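Local coordinates for protein putative xanthine dehydrogenase YAGS fad-binding subunit (Escherichia coli, PDB 5G5G) that probably serves as the molybdenum-cofactor-binding subunit of a periplasmic aldehyde oxidase, holding pterin cytosine dinucleotide and a dioxothiomolybdenum centre for aldehyde oxidation, at residues R20-D26 against Y473-Q478; E428-G434 against V591-S597; G457-T463 against Q490-G496; A636-E641 against Y717-L721. All blocks are in the same frame, centred on the assembly; numbering follows the deposited sequence.

Contact 1 (R20-D26 against Y473-Q478); sequences RPHDRID and YTILAQ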
loop_
_atom_site.group_PDB
_atom_site.type_symbol
_atom_site.label_atom_id
_atom_site.label_comp_id
_atom_site.label_asym_id
_atom_site.label_seq_id
_atom_site.Cartn_x
_atom_site.Cartn_y
_atom_site.Cartn_z
ATOM N N ARG C 20 7.252 22.453 -17.958
ATOM C CA ARG C 20 5.867 22.554 -18.379
ATOM C C ARG C 20 5.142 21.288 -17.962
ATOM O O ARG C 20 5.738 20.219 -17.915
ATOM C CB ARG C 20 5.799 22.823 -19.838
ATOM C CG ARG C 20 6.271 24.287 -20.042
ATOM C CD ARG C 20 6.049 24.825 -21.344
ATOM N NE ARG C 20 6.777 26.094 -21.542
ATOM C CZ ARG C 20 6.211 27.290 -21.643
ATOM N NH1 ARG C 20 4.892 27.414 -21.492
ATOM N NH2 ARG C 20 6.938 28.367 -21.926
ATOM N N PRO C 21 3.872 21.412 -17.592
ATOM C CA PRO C 21 3.131 20.274 -17.008
ATOM C C PRO C 21 2.568 19.316 -18.064
ATOM O O PRO C 21 1.346 19.040 -18.164
ATOM C CB PRO C 21 2.011 20.982 -16.219
ATOM C CG PRO C 21 1.772 22.226 -17.009
ATOM C CD PRO C 21 3.123 22.653 -17.469
ATOM N N HIS C 22 3.466 18.731 -18.812
ATOM C CA HIS C 22 3.055 17.797 -19.862
ATOM C C HIS C 22 2.445 16.493 -19.311
ATOM O O HIS C 22 2.879 15.996 -18.269
ATOM C CB HIS C 22 4.273 17.480 -20.708
ATOM C CG HIS C 22 4.544 18.552 -21.712
ATOM N ND1 HIS C 22 3.730 18.740 -22.813
ATOM C CD2 HIS C 22 5.503 19.506 -21.781
ATOM C CE1 HIS C 22 4.197 19.750 -23.535
ATOM N NE2 HIS C 22 5.263 20.241 -22.916
ATOM N N ASP C 23 1.469 15.961 -20.042
ATOM C CA ASP C 23 0.943 14.623 -19.745
ATOM C C ASP C 23 2.065 13.594 -19.791
ATOM O O ASP C 23 2.964 13.676 -20.631
ATOM C CB ASP C 23 -0.073 14.202 -20.785
ATOM C CG ASP C 23 -1.340 15.019 -20.811
ATOM O OD1 ASP C 23 -1.573 15.849 -19.942
ATOM O OD2 ASP C 23 -2.087 14.868 -21.833
ATOM N N ARG C 24 2.001 12.572 -18.947
ATOM C CA ARG C 24 2.932 11.469 -19.019
ATOM C C ARG C 24 2.886 10.752 -20.339
ATOM O O ARG C 24 1.793 10.400 -20.845
ATOM C CB ARG C 24 2.553 10.412 -17.995
ATOM C CG ARG C 24 2.996 10.760 -16.714
ATOM C CD ARG C 24 2.556 9.658 -15.751
ATOM N NE ARG C 24 2.454 10.349 -14.485
ATOM C CZ ARG C 24 3.243 10.211 -13.438
ATOM N NH1 ARG C 24 4.261 9.402 -13.446
ATOM N NH2 ARG C 24 3.025 10.955 -12.381
ATOM N N ILE C 25 4.063 10.505 -20.923
ATOM C CA ILE C 25 4.135 9.893 -22.241
ATOM C C ILE C 25 3.853 8.383 -22.176
ATOM O O ILE C 25 3.488 7.797 -23.207
ATOM C CB ILE C 25 5.430 10.193 -23.021
ATOM C CG1 ILE C 25 6.647 9.614 -22.356
ATOM C CG2 ILE C 25 5.583 11.722 -23.140
ATOM C CD1 ILE C 25 7.867 9.600 -23.254
ATOM N N ASP C 26 3.946 7.831 -20.996
ATOM C CA ASP C 26 3.520 6.440 -20.758
ATOM C C ASP C 26 2.025 6.321 -20.415
ATOM O O ASP C 26 1.570 5.215 -20.110
ATOM C CB ASP C 26 4.405 5.724 -19.705
ATOM C CG ASP C 26 4.606 6.497 -18.391
ATOM O OD1 ASP C 26 4.428 7.755 -18.413
ATOM O OD2 ASP C 26 5.043 5.900 -17.385
ATOM N N TYR C 473 10.188 8.762 -17.875
ATOM C CA TYR C 473 9.941 8.738 -19.344
ATOM C C TYR C 473 9.705 10.167 -19.837
ATOM O O TYR C 473 10.289 10.599 -20.837
ATOM C CB TYR C 473 8.739 7.906 -19.771
ATOM C CG TYR C 473 9.006 6.404 -19.824
ATOM C CD1 TYR C 473 9.694 5.832 -20.925
ATOM C CD2 TYR C 473 8.487 5.530 -18.837
ATOM C CE1 TYR C 473 9.898 4.466 -21.008
ATOM C CE2 TYR C 473 8.722 4.169 -18.920
ATOM C CZ TYR C 473 9.412 3.637 -20.014
ATOM O OH TYR C 473 9.673 2.249 -20.103
ATOM N N THR C 474 8.777 10.860 -19.169
ATOM C CA THR C 474 8.337 12.163 -19.596
ATOM C C THR C 474 9.393 13.264 -19.459
ATOM O O THR C 474 9.661 13.988 -20.398
ATOM C CB THR C 474 7.053 12.513 -18.862
ATOM O OG1 THR C 474 6.179 11.409 -19.032
ATOM C CG2 THR C 474 6.446 13.745 -19.399
ATOM N N ILE C 475 10.019 13.366 -18.314
ATOM C CA ILE C 475 11.049 14.372 -18.134
ATOM C C ILE C 475 12.306 14.175 -18.985
ATOM O O ILE C 475 12.919 15.154 -19.412
ATOM C CB ILE C 475 11.412 14.609 -16.655
ATOM C CG1 ILE C 475 11.952 13.331 -15.971
ATOM C CG2 ILE C 475 10.178 15.211 -15.979
ATOM C CD1 ILE C 475 12.737 13.596 -14.673
ATOM N N LEU C 476 12.645 12.919 -19.289
ATOM C CA LEU C 476 13.736 12.669 -20.223
ATOM C C LEU C 476 13.326 13.083 -21.641
ATOM O O LEU C 476 14.137 13.696 -22.353
ATOM C CB LEU C 476 14.164 11.196 -20.194
ATOM C CG LEU C 476 14.813 10.807 -18.843
ATOM C CD1 LEU C 476 14.851 9.300 -18.628
ATOM C CD2 LEU C 476 16.239 11.311 -18.738
ATOM N N ALA C 477 12.065 12.820 -22.035
ATOM C CA ALA C 477 11.564 13.319 -23.334
ATOM C C ALA C 477 11.582 14.857 -23.399
ATOM O O ALA C 477 12.039 15.467 -24.376
ATOM C CB ALA C 477 10.170 12.774 -23.611
ATOM N N GLN C 478 11.161 15.486 -22.315
ATOM C CA GLN C 478 11.146 16.951 -22.269
ATOM C C GLN C 478 12.543 17.553 -22.429
ATOM O O GLN C 478 12.724 18.601 -23.132
ATOM C CB GLN C 478 10.500 17.449 -21.008
ATOM C CG GLN C 478 8.997 17.139 -20.893
ATOM C CD GLN C 478 8.452 17.447 -19.489
ATOM O OE1 GLN C 478 8.220 16.559 -18.660
ATOM N NE2 GLN C 478 8.260 18.735 -19.207
HETATM O O HOH W 1 6.492 9.224 -17.384
#

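Contact 2 (E428-G434 against V591-S597); sequences EWLVGHG and VEVGVHS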
loop_
_atom_site.group_PDB
_atom_site.type_symbol
_atom_site.label_atom_id
_atom_site.label_comp_id
_atom_site.label_asym_id
_atom_site.label_seq_id
_atom_site.Cartn_x
_atom_site.Cartn_y
_atom_site.Cartn_z
ATOM N N GLU C 428 -19.212 17.175 15.918
ATOM C CA GLU C 428 -18.614 16.296 16.927
ATOM C C GLU C 428 -17.067 16.221 16.757
ATOM O O GLU C 428 -16.417 15.590 17.567
ATOM C CB GLU C 428 -19.226 14.868 16.881
ATOM C CG GLU C 428 -19.667 14.356 18.261
ATOM C CD GLU C 428 -20.385 12.978 18.296
ATOM O OE1 GLU C 428 -20.847 12.464 17.250
ATOM O OE2 GLU C 428 -20.493 12.404 19.405
ATOM N N TRP C 429 -16.503 16.874 15.742
ATOM C CA TRP C 429 -15.062 16.803 15.451
ATOM C C TRP C 429 -14.305 17.947 16.152
ATOM O O TRP C 429 -14.742 19.112 16.082
ATOM C CB TRP C 429 -14.816 16.908 13.951
ATOM C CG TRP C 429 -15.448 15.769 13.233
ATOM C CD1 TRP C 429 -16.752 15.699 12.745
ATOM C CD2 TRP C 429 -14.861 14.500 12.993
ATOM N NE1 TRP C 429 -16.975 14.466 12.173
ATOM C CE2 TRP C 429 -15.837 13.706 12.316
ATOM C CE3 TRP C 429 -13.603 13.956 13.259
ATOM C CZ2 TRP C 429 -15.594 12.376 11.938
ATOM C CZ3 TRP C 429 -13.362 12.652 12.889
ATOM C CH2 TRP C 429 -14.343 11.873 12.214
ATOM N N LEU C 430 -13.212 17.602 16.842
ATOM C CA LEU C 430 -12.215 18.585 17.299
ATOM C C LEU C 430 -11.303 18.861 16.125
ATOM O O LEU C 430 -10.783 17.921 15.502
ATOM C CB LEU C 430 -11.395 18.050 18.466
ATOM C CG LEU C 430 -12.160 17.845 19.766
ATOM C CD1 LEU C 430 -11.554 16.736 20.632
ATOM C CD2 LEU C 430 -12.231 19.157 20.526
ATOM N N VAL C 431 -11.139 20.135 15.785
ATOM C CA VAL C 431 -10.290 20.543 14.663
ATOM C C VAL C 431 -8.983 21.126 15.145
ATOM O O VAL C 431 -8.944 21.910 16.129
ATOM C CB VAL C 431 -11.002 21.585 13.816
ATOM C CG1 VAL C 431 -10.133 22.019 12.670
ATOM C CG2 VAL C 431 -12.330 20.988 13.297
ATOM N N GLY C 432 -7.916 20.754 14.465
ATOM C CA GLY C 432 -6.588 21.251 14.777
ATOM C C GLY C 432 -5.768 21.518 13.543
ATOM O O GLY C 432 -5.994 20.916 12.484
ATOM N N HIS C 433 -4.793 22.428 13.707
ATOM C CA HIS C 433 -3.866 22.848 12.697
ATOM C C HIS C 433 -2.454 22.601 13.184
ATOM O O HIS C 433 -2.155 22.868 14.356
ATOM C CB HIS C 433 -4.067 24.341 12.371
ATOM C CG HIS C 433 -5.453 24.669 11.932
ATOM N ND1 HIS C 433 -6.441 25.052 12.814
ATOM C CD2 HIS C 433 -6.051 24.562 10.716
ATOM C CE1 HIS C 433 -7.567 25.257 12.154
ATOM N NE2 HIS C 433 -7.371 24.910 10.888
ATOM N N GLY C 434 -1.624 22.029 12.322
ATOM C CA GLY C 434 -0.222 21.717 12.626
ATOM C C GLY C 434 0.702 22.048 11.485
ATOM O O GLY C 434 0.295 22.077 10.313
ATOM N N VAL C 591 -1.164 21.126 7.956
ATOM C CA VAL C 591 -2.257 20.164 7.991
ATOM C C VAL C 591 -3.368 20.599 8.919
ATOM O O VAL C 591 -3.106 21.141 10.010
ATOM C CB VAL C 591 -1.750 18.782 8.508
ATOM C CG1 VAL C 591 -2.908 17.828 8.682
ATOM C CG2 VAL C 591 -0.680 18.238 7.583
ATOM N N GLU C 592 -4.600 20.361 8.488
ATOM C CA GLU C 592 -5.759 20.489 9.347
ATOM C C GLU C 592 -6.339 19.101 9.553
ATOM O O GLU C 592 -6.538 18.352 8.547
ATOM C CB GLU C 592 -6.784 21.469 8.733
ATOM C CG GLU C 592 -8.075 21.624 9.535
ATOM C CD GLU C 592 -9.095 22.507 8.827
ATOM O OE1 GLU C 592 -8.819 23.670 8.558
ATOM O OE2 GLU C 592 -10.209 22.040 8.578
ATOM N N VAL C 593 -6.570 18.712 10.813
ATOM C CA VAL C 593 -7.150 17.412 11.104
ATOM C C VAL C 593 -8.423 17.546 11.889
ATOM O O VAL C 593 -8.656 18.584 12.557
ATOM C CB VAL C 593 -6.259 16.503 11.962
ATOM C CG1 VAL C 593 -5.010 16.238 11.214
ATOM C CG2 VAL C 593 -5.968 17.143 13.329
ATOM N N GLY C 594 -9.236 16.485 11.853
ATOM C CA GLY C 594 -10.372 16.400 12.739
ATOM C C GLY C 594 -10.134 15.176 13.627
ATOM O O GLY C 594 -9.637 14.150 13.144
ATOM N N VAL C 595 -10.484 15.297 14.902
ATOM C CA VAL C 595 -10.404 14.158 15.822
ATOM C C VAL C 595 -11.806 14.001 16.401
ATOM O O VAL C 595 -12.378 14.948 16.965
ATOM C CB VAL C 595 -9.359 14.339 16.931
ATOM C CG1 VAL C 595 -9.387 13.144 17.910
ATOM C CG2 VAL C 595 -7.946 14.523 16.336
ATOM N N HIS C 596 -12.365 12.819 16.239
ATOM C CA HIS C 596 -13.723 12.627 16.734
ATOM C C HIS C 596 -13.755 12.713 18.260
ATOM O O HIS C 596 -13.024 11.993 18.975
ATOM C CB HIS C 596 -14.338 11.317 16.212
ATOM C CG HIS C 596 -15.825 11.301 16.308
ATOM N ND1 HIS C 596 -16.480 11.099 17.488
ATOM C CD2 HIS C 596 -16.785 11.481 15.371
ATOM C CE1 HIS C 596 -17.784 11.174 17.299
ATOM N NE2 HIS C 596 -17.996 11.392 16.010
ATOM N N SER C 597 -14.576 13.610 18.783
ATOM C CA SER C 597 -14.546 13.898 20.222
ATOM C C SER C 597 -14.992 12.713 21.052
ATOM O O SER C 597 -14.647 12.639 22.238
ATOM C CB SER C 597 -15.344 15.132 20.599
ATOM O OG SER C 597 -16.728 14.925 20.369
HETATM O O HOH W 2 -18.928 13.666 21.373
HETATM O O HOH W 3 -20.398 12.469 14.680
#

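Contact 3 (G457-T463 against Q490-G496); sequences GTVTVET and QVAVHLG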
loop_
_atom_site.group_PDB
_atom_site.type_symbol
_atom_site.label_atom_id
_atom_site.label_comp_id
_atom_site.label_asym_id
_atom_site.label_seq_id
_atom_site.Cartn_x
_atom_site.Cartn_y
_atom_site.Cartn_z
ATOM N N GLY C 457 13.566 12.969 -38.607
ATOM C CA GLY C 457 13.472 14.137 -37.719
ATOM C C GLY C 457 13.108 13.838 -36.264
ATOM O O GLY C 457 13.133 14.743 -35.431
ATOM N N THR C 458 12.748 12.589 -35.951
ATOM C CA THR C 458 12.412 12.219 -34.578
ATOM C C THR C 458 13.698 11.932 -33.786
ATOM O O THR C 458 14.778 11.742 -34.367
ATOM C CB THR C 458 11.532 10.972 -34.518
ATOM O OG1 THR C 458 12.251 9.863 -35.058
ATOM C CG2 THR C 458 10.201 11.187 -35.285
ATOM N N VAL C 459 13.565 11.916 -32.455
ATOM C CA VAL C 459 14.709 11.790 -31.564
ATOM C C VAL C 459 14.462 10.527 -30.725
ATOM O O VAL C 459 13.307 10.241 -30.340
ATOM C CB VAL C 459 14.866 13.046 -30.691
ATOM C CG1 VAL C 459 15.881 12.813 -29.567
ATOM C CG2 VAL C 459 15.256 14.235 -31.545
ATOM N N THR C 460 15.510 9.728 -30.514
ATOM C CA THR C 460 15.399 8.521 -29.687
ATOM C C THR C 460 16.350 8.630 -28.489
ATOM O O THR C 460 17.528 8.857 -28.685
ATOM C CB THR C 460 15.737 7.259 -30.499
ATOM O OG1 THR C 460 14.897 7.221 -31.676
ATOM C CG2 THR C 460 15.529 6.015 -29.673
ATOM N N VAL C 461 15.848 8.486 -27.287
ATOM C CA VAL C 461 16.661 8.509 -26.078
ATOM C C VAL C 461 16.709 7.084 -25.519
ATOM O O VAL C 461 15.666 6.472 -25.388
ATOM C CB VAL C 461 16.071 9.419 -25.011
ATOM C CG1 VAL C 461 16.831 9.309 -23.700
ATOM C CG2 VAL C 461 16.039 10.866 -25.511
ATOM N N GLU C 462 17.919 6.584 -25.247
ATOM C CA GLU C 462 18.094 5.297 -24.557
ATOM C C GLU C 462 18.931 5.493 -23.301
ATOM O O GLU C 462 20.038 6.019 -23.370
ATOM C CB GLU C 462 18.808 4.300 -25.439
ATOM C CG GLU C 462 18.031 3.975 -26.728
ATOM C CD GLU C 462 18.857 3.354 -27.837
ATOM O OE1 GLU C 462 20.063 3.676 -27.988
ATOM O OE2 GLU C 462 18.269 2.591 -28.607
ATOM N N THR C 463 18.434 4.999 -22.187
ATOM C CA THR C 463 19.216 4.951 -20.950
ATOM C C THR C 463 18.634 3.866 -20.025
ATOM O O THR C 463 17.447 3.582 -20.086
ATOM C CB THR C 463 19.250 6.344 -20.289
ATOM O OG1 THR C 463 19.985 6.282 -19.068
ATOM C CG2 THR C 463 17.814 6.898 -20.049
ATOM N N GLN C 490 7.716 14.103 -30.714
ATOM C CA GLN C 490 8.670 13.500 -31.636
ATOM C C GLN C 490 9.859 12.815 -30.952
ATOM O O GLN C 490 10.842 12.429 -31.616
ATOM C CB GLN C 490 9.148 14.582 -32.620
ATOM C CG GLN C 490 8.146 14.827 -33.755
ATOM C CD GLN C 490 8.727 15.626 -34.916
ATOM O OE1 GLN C 490 9.905 15.471 -35.302
ATOM N NE2 GLN C 490 7.893 16.487 -35.493
ATOM N N VAL C 491 9.797 12.668 -29.641
ATOM C CA VAL C 491 10.873 12.046 -28.904
ATOM C C VAL C 491 10.399 10.692 -28.386
ATOM O O VAL C 491 9.339 10.596 -27.744
ATOM C CB VAL C 491 11.321 12.913 -27.716
ATOM C CG1 VAL C 491 12.494 12.286 -27.000
ATOM C CG2 VAL C 491 11.689 14.338 -28.204
ATOM N N ALA C 492 11.164 9.657 -28.666
ATOM C CA ALA C 492 10.880 8.332 -28.111
ATOM C C ALA C 492 11.884 8.120 -27.021
ATOM O O ALA C 492 13.014 8.505 -27.180
ATOM C CB ALA C 492 11.043 7.243 -29.179
ATOM N N VAL C 493 11.479 7.490 -25.933
ATOM C CA VAL C 493 12.363 7.212 -24.806
ATOM C C VAL C 493 12.230 5.736 -24.414
ATOM O O VAL C 493 11.119 5.273 -24.137
ATOM C CB VAL C 493 11.991 8.084 -23.603
ATOM C CG1 VAL C 493 12.882 7.781 -22.399
ATOM C CG2 VAL C 493 11.999 9.570 -23.953
ATOM N N HIS C 494 13.361 5.055 -24.410
ATOM C CA HIS C 494 13.474 3.649 -24.061
ATOM C C HIS C 494 14.296 3.568 -22.782
ATOM O O HIS C 494 15.427 4.059 -22.734
ATOM C CB HIS C 494 14.129 2.902 -25.192
ATOM C CG HIS C 494 13.429 3.114 -26.497
ATOM N ND1 HIS C 494 12.090 2.827 -26.672
ATOM C CD2 HIS C 494 13.854 3.630 -27.673
ATOM C CE1 HIS C 494 11.731 3.151 -27.913
ATOM N NE2 HIS C 494 12.786 3.629 -28.543
ATOM N N LEU C 495 13.709 2.926 -21.782
ATOM C CA LEU C 495 14.248 2.856 -20.415
ATOM C C LEU C 495 14.395 1.451 -19.884
ATOM O O LEU C 495 13.851 0.487 -20.438
ATOM C CB LEU C 495 13.314 3.607 -19.445
ATOM C CG LEU C 495 13.155 5.088 -19.655
ATOM C CD1 LEU C 495 12.367 5.717 -18.516
ATOM C CD2 LEU C 495 14.481 5.766 -19.755
ATOM N N GLY C 496 15.151 1.367 -18.780
ATOM C CA GLY C 496 15.136 0.200 -17.925
ATOM C C GLY C 496 15.658 -1.071 -18.566
ATOM O O GLY C 496 15.062 -2.119 -18.403
HETATM O O HOH W 4 12.732 4.626 -31.326
#

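Contact 4 (A636-E641 against Y717-L721); sequences AALMEE and YPITL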
loop_
_atom_site.group_PDB
_atom_site.type_symbol
_atom_site.label_atom_id
_atom_site.label_comp_id
_atom_site.label_asym_id
_atom_site.label_seq_id
_atom_site.Cartn_x
_atom_site.Cartn_y
_atom_site.Cartn_z
ATOM N N ALA C 636 1.888 6.777 7.629
ATOM C CA ALA C 636 2.866 6.728 8.678
ATOM C C ALA C 636 2.384 7.382 9.937
ATOM O O ALA C 636 2.675 6.886 11.045
ATOM C CB ALA C 636 4.191 7.338 8.213
ATOM N N ALA C 637 1.629 8.467 9.803
ATOM C CA ALA C 637 1.185 9.191 10.970
ATOM C C ALA C 637 0.039 8.474 11.701
ATOM O O ALA C 637 -0.038 8.576 12.950
ATOM C CB ALA C 637 0.758 10.618 10.627
ATOM N N LEU C 638 -0.885 7.859 10.935
ATOM C CA LEU C 638 -2.174 7.489 11.452
ATOM C C LEU C 638 -2.557 6.038 11.501
ATOM O O LEU C 638 -3.500 5.682 12.221
ATOM C CB LEU C 638 -3.267 8.247 10.720
ATOM C CG LEU C 638 -3.179 9.754 10.857
ATOM C CD1 LEU C 638 -4.289 10.461 10.140
ATOM C CD2 LEU C 638 -3.209 10.205 12.313
ATOM N N MET C 639 -1.868 5.205 10.748
ATOM C CA MET C 639 -2.341 3.812 10.594
ATOM C C MET C 639 -1.294 2.747 10.341
ATOM O O MET C 639 -1.549 1.588 10.692
ATOM C CB MET C 639 -3.431 3.769 9.502
ATOM C CG MET C 639 -2.948 4.241 8.143
ATOM S SD MET C 639 -4.229 4.299 6.859
ATOM C CE MET C 639 -5.064 5.828 7.223
ATOM N N GLU C 640 -0.138 3.075 9.770
ATOM C CA GLU C 640 0.844 2.064 9.359
ATOM C C GLU C 640 1.723 1.573 10.493
ATOM O O GLU C 640 2.348 2.360 11.238
ATOM C CB GLU C 640 1.740 2.646 8.282
ATOM C CG GLU C 640 1.090 2.757 6.962
ATOM C CD GLU C 640 1.964 3.272 5.830
ATOM O OE1 GLU C 640 3.137 2.813 5.668
ATOM O OE2 GLU C 640 1.461 4.098 5.029
ATOM N N GLU C 641 1.721 0.269 10.713
ATOM C CA GLU C 641 2.656 -0.340 11.644
ATOM C C GLU C 641 2.754 -1.840 11.347
ATOM O O GLU C 641 1.738 -2.517 11.302
ATOM C CB GLU C 641 2.191 -0.135 13.089
ATOM C CG GLU C 641 2.876 -1.047 14.090
ATOM C CD GLU C 641 2.659 -0.643 15.547
ATOM O OE1 GLU C 641 1.767 0.199 15.842
ATOM O OE2 GLU C 641 3.397 -1.196 16.406
ATOM N N TYR C 717 4.392 6.599 17.286
ATOM C CA TYR C 717 3.556 6.502 16.082
ATOM C C TYR C 717 3.160 5.038 15.829
ATOM O O TYR C 717 3.870 4.135 16.280
ATOM C CB TYR C 717 4.342 6.978 14.902
ATOM C CG TYR C 717 4.585 8.449 14.787
ATOM C CD1 TYR C 717 5.744 9.047 15.341
ATOM C CD2 TYR C 717 3.740 9.224 14.053
ATOM C CE1 TYR C 717 6.006 10.421 15.162
ATOM C CE2 TYR C 717 4.006 10.561 13.816
ATOM C CZ TYR C 717 5.135 11.162 14.367
ATOM O OH TYR C 717 5.351 12.481 14.074
ATOM N N PRO C 718 2.060 4.772 15.100
ATOM C CA PRO C 718 1.113 5.759 14.588
ATOM C C PRO C 718 0.161 6.249 15.671
ATOM O O PRO C 718 -0.023 5.588 16.722
ATOM C CB PRO C 718 0.343 4.958 13.500
ATOM C CG PRO C 718 0.384 3.547 14.015
ATOM C CD PRO C 718 1.666 3.374 14.746
ATOM N N ILE C 719 -0.465 7.389 15.399
ATOM C CA ILE C 719 -1.344 8.034 16.341
ATOM C C ILE C 719 -2.783 7.564 16.096
ATOM O O ILE C 719 -3.568 8.196 15.380
ATOM C CB ILE C 719 -1.184 9.550 16.283
ATOM C CG1 ILE C 719 0.286 9.946 16.522
ATOM C CG2 ILE C 719 -2.035 10.198 17.370
ATOM C CD1 ILE C 719 0.586 11.409 16.268
ATOM N N THR C 720 -3.101 6.458 16.749
ATOM C CA THR C 720 -4.366 5.821 16.650
ATOM C C THR C 720 -5.236 6.179 17.823
ATOM O O THR C 720 -4.788 6.742 18.856
ATOM C CB THR C 720 -4.157 4.295 16.513
ATOM O OG1 THR C 720 -3.375 3.812 17.616
ATOM C CG2 THR C 720 -3.536 3.995 15.210
ATOM N N LEU C 721 -6.531 5.938 17.692
ATOM C CA LEU C 721 -7.487 6.477 18.637
ATOM C C LEU C 721 -7.285 5.944 20.077
ATOM O O LEU C 721 -7.570 6.622 21.078
ATOM C CB LEU C 721 -8.922 6.185 18.180
ATOM C CG LEU C 721 -9.388 4.715 18.145
ATOM C CD1 LEU C 721 -9.904 4.162 19.462
ATOM C CD2 LEU C 721 -10.462 4.530 17.048
HETATM O O HOH W 5 -5.305 7.440 13.484
#

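Contact 1 (R20-D26 against Y473-Q478)
The backbone amide of I25 donates to the hydroxyl of T474, with N to OG1 at 3.0 Å and a fairly straight N-H...O angle of 161°. The same OG1 lies 2.8 Å from water 1, which in turn donates to OD1 of D26 (2.7 Å), so loop and helix share a direct and a water-mediated link at one hydroxyl. A chi1 of -51° in T474 sets OG1 on the side of its own backbone N and turns CG2 toward D23 O. At the other end the tie is weak: Q478 NE2 reaches R20 O over 3.2 Å and markedly bent, while the same amide also donates to V17 O and its OE1 accepts from N618. The helix, 472-484, is the connecting helix of the beta-alpha-beta unit formed with strands 459-462 and 491-494, and the irregular N-terminal loop lies across it, making an inverse gamma turn at P21. I475 of this helix belongs to the pterin cytosine dinucleotide pocket. Apolar packing centres on I25, whose chain crosses that of Y473 at about a right angle: CG1 meets Y473 CB at 3.7 Å and CD1 settles on A477 CB at 3.9 Å. D26 also crosses Y473, its OD2, salt-bridged to K30, nearing CD2 obliquely. Farther out, the H22 ring turns its edge to Q478, the ring and amide planes 71° apart.

Contact 2 (E428-G434 against V591-S597)
Main-chain pairing joins L430 to V595, G432 to V593 and G434 to V591, antiparallel hydrogen-bonded pairs that each exchange two N-H...O bonds; the shortest runs from V595 N to L430 O (2.7 Å). Between them, W429, V431 and H433 face H596, G594 and E592 as non-hydrogen-bonded pairs, where CA-H groups lean on carbonyl oxygens. Just outside the paired residues, E428 O is gripped twice by S597, from its N at 3.0 Å and from its OG at 2.9 Å. At the same end, H596 sets its edge against the six-membered ring of W429 in a T-shaped pair, centroids 4.9 Å apart and planes at 80°, while H596 CB sits over that face in a CH-pi contact. With CG swung away from its backbone N (chi1 -161°), the imidazole also crosses the E428 side chain obliquely, CE1 beside its CD. Water 3 bridges E428 OE1 and H596 NE2, and water 2 links E428 OE2 to S597 OG; OE2 also bonds a polar side chain of another protein's chain, and H596 ND1 bonds A598 N. In a His-carboxylate hydrogen bond, H433 NE2 donates to E592 OE1 at 3.0 Å, arriving from above a carboxylate plane that stands 88° to the ring; R605 and R606 salt-bridge the same carboxylate. Strand 602-612 continues the sheet beyond strand 584-596, and helix 698-710 packs on the face carrying V591, V593 and V595.

Contact 3 (G457-T463 against Q490-G496)
T460 pushes its CG2 methyl against the edge of the H494 ring, 3.5 Å from CD2, one strand over and two residues ahead of its partner A492. Its chi1 of -55° sends that methyl to the side away from the backbone N, while OG1 binds E454; the small A492 leaves the threonine methyl to meet H494 further along the strand. E462 CG nears the same CD2 edge of the imidazole, more loosely, and the ring's NE2 meets water 4 in the ring plane at 3.0 Å. On the opposite face, the valine branches lie against one another: V461 CG2 fits beside V491 CG1 (4.1 Å), and V461 CB faces V493 CG2 (4.2 Å). The two strands are the parallel, adjacent strands of a beta-alpha-beta crossover, inclined by 17°, and helix 472-484 between them in sequence covers the valine face, with A480 against V461 and A477 against V493. Parallel pairing is regular, N-H groups of V459, V461 and T463 answering the carbonyls of Q490, A492 and H494, and those of A492 and H494 returning to V459 and V461. Beyond the paired residues, T463 CG2 and L495 CD2 run alongside each other, pointing the same way, and close to 3.5 Å. At the opposite end the bump is T458 CB, resting 3.3 Å from Q490 O.

Contact 4 (A636-E641 against Y717-L721)
P718 fits its ring against the turn in which helix 619-638 ends, a cis-proline loop packed on a helix C-terminus. From CB outward, the ring is met almost entirely by main chain: CB lies 3.5 Å from M639 N and also close to A637 O, CG is 3.6 Å from E640 O, and CD, which closes the ring onto the backbone N, meets E641 OE1 at 3.4 Å. The extended E641 chain, with CG opposite the backbone N (chi1 164°), carries OE1 to this spot and crosses the proline at about a right angle; the same OE1 is hydrogen-bonded to a glycerol, probably from the crystallisation liquor. The peptide before P718 is cis, and Y717 lies by the last helical turn, its CD2 edge 4.0 Å from A637 O, while its hydroxyl bonds to M359 O. A637 O accepts a hydrogen bond from I719 N, at 2.8 Å with an essentially straight angle of 179°. I719 centres an inverse gamma turn that swings the chain on to T720, whose CG2 touches L638 O at 3.4 Å. L638 O also accepts a hydrogen bond from water 5, which donates another to I719 O, 2.7 Å away.

How the contacts relate
Contacts 1 and 3 share one beta-alpha-beta unit: the helix of 473-478 joins the two strands of contact 3, and Y473 and A477 of contact 1 pack on V493. Contacts 2 and 4 lie on another side of the subunit, their nearest atoms about 6 Å apart without touching, and both lean on helix 698-710 and strand 602-612. Along the chain, contact 3 is nested inside the loop that contact 2 closes. Contacts 1, 2 and 4 are mostly buried, whereas contact 3 has a more exposed face around H494. Chemistry follows place: backbone pairing, antiparallel in contact 2 and parallel in contact 3, against a single well-formed amide hydrogen bond in each of contacts 1 and 4; waters bridge in all four.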